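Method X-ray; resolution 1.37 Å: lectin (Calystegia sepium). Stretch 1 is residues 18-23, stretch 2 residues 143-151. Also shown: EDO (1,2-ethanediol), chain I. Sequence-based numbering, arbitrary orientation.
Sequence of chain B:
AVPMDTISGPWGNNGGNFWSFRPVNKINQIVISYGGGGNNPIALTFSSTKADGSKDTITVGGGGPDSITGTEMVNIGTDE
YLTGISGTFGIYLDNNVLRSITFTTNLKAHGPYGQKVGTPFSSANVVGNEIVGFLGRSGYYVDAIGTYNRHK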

# COMPACT_ATOMS: atom_id res chain seq x y z
N PHE B 18 -2.31 -5.59 -10.18
CA PHE B 18 -1.62 -5.71 -8.90
C PHE B 18 -1.97 -4.55 -7.96
O PHE B 18 -2.15 -3.40 -8.40
N TRP B 19 -2.05 -4.86 -6.67
CA TRP B 19 -2.19 -3.86 -5.62
C TRP B 19 -1.34 -4.27 -4.42
O TRP B 19 -1.06 -5.45 -4.22
N SER B 20 -1.01 -3.30 -3.59
CA SER B 20 -0.19 -3.54 -2.40
C SER B 20 -0.44 -2.46 -1.36
O SER B 20 -0.53 -1.28 -1.67
N PHE B 21 -0.53 -2.90 -0.11
CA PHE B 21 -0.75 -2.00 1.02
C PHE B 21 -0.13 -2.55 2.28
O PHE B 21 -0.67 -3.46 2.90
N ARG B 22 0.98 -1.93 2.68
CA ARG B 22 1.64 -2.23 3.94
C ARG B 22 1.90 -0.88 4.62
O ARG B 22 2.89 -0.21 4.32
N PRO B 23 0.99 -0.46 5.50
CA PRO B 23 1.15 0.82 6.17
C PRO B 23 2.10 0.67 7.34
O PRO B 23 2.34 -0.45 7.82
N ASP B 143 -9.17 -10.56 -7.36
CA ASP B 143 -8.63 -11.67 -8.12
C ASP B 143 -7.61 -12.49 -7.35
O ASP B 143 -7.45 -13.67 -7.65
N ALA B 144 -6.91 -11.87 -6.41
CA ALA B 144 -5.90 -12.56 -5.63
C ALA B 144 -5.60 -11.76 -4.38
O ALA B 144 -5.78 -10.55 -4.38
N ILE B 145 -5.16 -12.44 -3.34
CA ILE B 145 -4.70 -11.78 -2.14
C ILE B 145 -3.64 -12.59 -1.44
O ILE B 145 -3.67 -13.83 -1.42
N GLY B 146 -2.67 -11.87 -0.90
CA GLY B 146 -1.61 -12.42 -0.10
C GLY B 146 -1.24 -11.48 1.02
O GLY B 146 -1.91 -10.46 1.21
N THR B 147 -0.22 -11.82 1.79
CA THR B 147 0.12 -11.08 2.99
C THR B 147 1.58 -10.67 3.02
O THR B 147 2.46 -11.34 2.44
N TYR B 148 1.85 -9.58 3.73
CA TYR B 148 3.18 -9.20 4.23
C TYR B 148 3.27 -9.58 5.70
O TYR B 148 2.33 -9.40 6.46
N ASN B 149 4.43 -10.10 6.09
CA ASN B 149 4.63 -10.76 7.37
C ASN B 149 5.88 -10.24 8.06
O ASN B 149 6.87 -9.96 7.42
N ARG B 150 5.81 -10.13 9.37
CA ARG B 150 6.93 -9.62 10.16
C ARG B 150 6.88 -10.26 11.54
O ARG B 150 5.82 -10.41 12.11
N HIS B 151 8.04 -10.62 12.08
CA HIS B 151 8.12 -11.12 13.44
C HIS B 151 7.69 -10.03 14.41
O HIS B 151 8.19 -8.90 14.36

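Two strands far apart in sequence run in the same general direction, their axes 29° apart and no closer than 8.2 Å. At that spacing side chains must bridge the gap, and Tyr148, Arg22 and Trp19 cover the most surface.

Tyr148 is the centrepiece. Its CA-to-CB bond points toward the first strand, and chi1 m with chi2 near -75° carries the ring across until its hydroxyl meets Ser20. The hydrogen bond, Ser20 OG to Tyr148 OH at 2.7 Å, joins the two side chains near the plane of the tyrosine ring. Ser20 leaves its backbone sideways, and its t rotamer places OG within reach; OG also has a hydrogen-bond partner elsewhere in the structure. Nearer the CB end of the same ring, Tyr148 CD2 packs 3.8 Å from Arg22 CB, so the arginine supplies aliphatic contact close to its backbone.

The CA-to-CB bond of Arg22 also points toward the other strand. Its t, m, t course, with chi4 at -168°, brings the guanidinium back to its own stretch, where NH2 donates to the carbonyl of Pro23 (Arg22 NH2 to Pro23 O, 2.8 Å). Arg150, extended through t, t, t before chi4 turns to -89°, lays its CD 3.6 Å from Arg22 NH1, at the edge of the guanidinium. The like charges come close, Arg22 NH1 to Arg150 NE being 4.2 Å, but both nitrogens have hydrogen-bond partners elsewhere in the structure.

At the other end, Trp19 starts sideways, yet chi1 p and chi2 -94° swing the indole nearer the second strand. Trp19 CH2 meets Ile145 CD1 at 4.0 Å, at the edge of the indole; Ile145, t at both chi angles, extends its CD1 to that apolar contact. Asp143 makes no contact with the first strand; its carboxylate accepts a hydrogen bond from a 1,2-ethanediol, probably from the crystallisation liquor (EDO O2 to Asp143 OD1, 2.8 Å).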

# COMPACT_ATOMS: atom_id res chain seq x y z
CB PHE B 18 -0.11 -5.74 -9.15
CG PHE B 18 0.74 -5.85 -7.90
CD1 PHE B 18 0.70 -7.00 -7.15
CD2 PHE B 18 1.55 -4.80 -7.49
CE1 PHE B 18 1.48 -7.13 -6.00
CE2 PHE B 18 2.33 -4.93 -6.35
CZ PHE B 18 2.31 -6.11 -5.61
CB TRP B 19 -3.66 -3.65 -5.22
CG TRP B 19 -4.38 -4.87 -4.75
CD1 TRP B 19 -5.15 -5.70 -5.50
CD2 TRP B 19 -4.42 -5.40 -3.42
NE1 TRP B 19 -5.66 -6.71 -4.73
CE2 TRP B 19 -5.23 -6.54 -3.44
CE3 TRP B 19 -3.89 -4.99 -2.20
CZ2 TRP B 19 -5.51 -7.30 -2.30
CZ3 TRP B 19 -4.15 -5.74 -1.06
CH2 TRP B 19 -4.96 -6.89 -1.13
CB SER B 20 1.29 -3.60 -2.76
OG SER B 20 2.08 -3.85 -1.63
CB PHE B 21 -2.24 -1.79 1.21
CG PHE B 21 -2.60 -0.78 2.27
CD1 PHE B 21 -2.41 0.59 2.03
CD2 PHE B 21 -3.20 -1.17 3.46
CE1 PHE B 21 -2.79 1.53 2.98
CE2 PHE B 21 -3.60 -0.23 4.39
CZ PHE B 21 -3.39 1.12 4.16
CB ARG B 22 2.93 -3.03 3.71
CG ARG B 22 3.49 -3.72 4.93
CD ARG B 22 3.85 -2.83 6.08
NE ARG B 22 4.79 -3.47 6.98
CZ ARG B 22 5.12 -3.03 8.18
NH1 ARG B 22 6.08 -3.65 8.84
NH2 ARG B 22 4.51 -2.02 8.73
CB PRO B 23 -0.27 1.14 6.61
CG PRO B 23 -0.89 -0.22 6.90
CD PRO B 23 -0.23 -1.17 5.93
CB ASP B 143 -8.00 -11.16 -9.40
CG ASP B 143 -8.99 -10.55 -10.34
OD1 ASP B 143 -9.18 -9.33 -10.25
OD2 ASP B 143 -9.57 -11.20 -11.25
CB ALA B 144 -4.64 -12.72 -6.42
CB ILE B 145 -5.89 -11.50 -1.19
CG1 ILE B 145 -5.47 -10.67 0.04
CG2 ILE B 145 -6.60 -12.83 -0.75
CD1 ILE B 145 -6.64 -9.97 0.76
CB THR B 147 -0.17 -11.91 4.25
OG1 THR B 147 0.59 -13.10 4.16
CG2 THR B 147 -1.65 -12.31 4.32
CB TYR B 148 3.43 -7.69 4.09
CG TYR B 148 3.50 -7.21 2.69
CD1 TYR B 148 4.63 -7.46 1.94
CD2 TYR B 148 2.47 -6.47 2.13
CE1 TYR B 148 4.72 -7.04 0.66
CE2 TYR B 148 2.55 -6.03 0.83
CZ TYR B 148 3.68 -6.31 0.10
OH TYR B 148 3.79 -5.90 -1.22
CB ASN B 149 4.74 -12.27 7.12
CG ASN B 149 3.47 -12.82 6.54
OD1 ASN B 149 2.55 -13.15 7.27
ND2 ASN B 149 3.37 -12.82 5.22
CB ARG B 150 6.83 -8.08 10.28
CG ARG B 150 7.97 -7.37 10.99
CD ARG B 150 7.63 -5.90 11.19
NE ARG B 150 8.67 -5.11 11.87
CZ ARG B 150 8.77 -4.96 13.20
NH1 ARG B 150 7.94 -5.58 14.03
NH2 ARG B 150 9.74 -4.19 13.70
CB HIS B 151 9.55 -11.54 13.79
CG HIS B 151 9.67 -12.22 15.12
ND1 HIS B 151 9.28 -11.63 16.30
CD2 HIS B 151 10.11 -13.46 15.45
CE1 HIS B 151 9.48 -12.46 17.30
NE2 HIS B 151 9.99 -13.58 16.81
C1 EDO I . -11.43 -8.53 -13.34
O1 EDO I . -12.00 -7.24 -13.45
C2 EDO I . -12.04 -9.21 -12.14
O2 EDO I . -11.70 -8.45 -11.02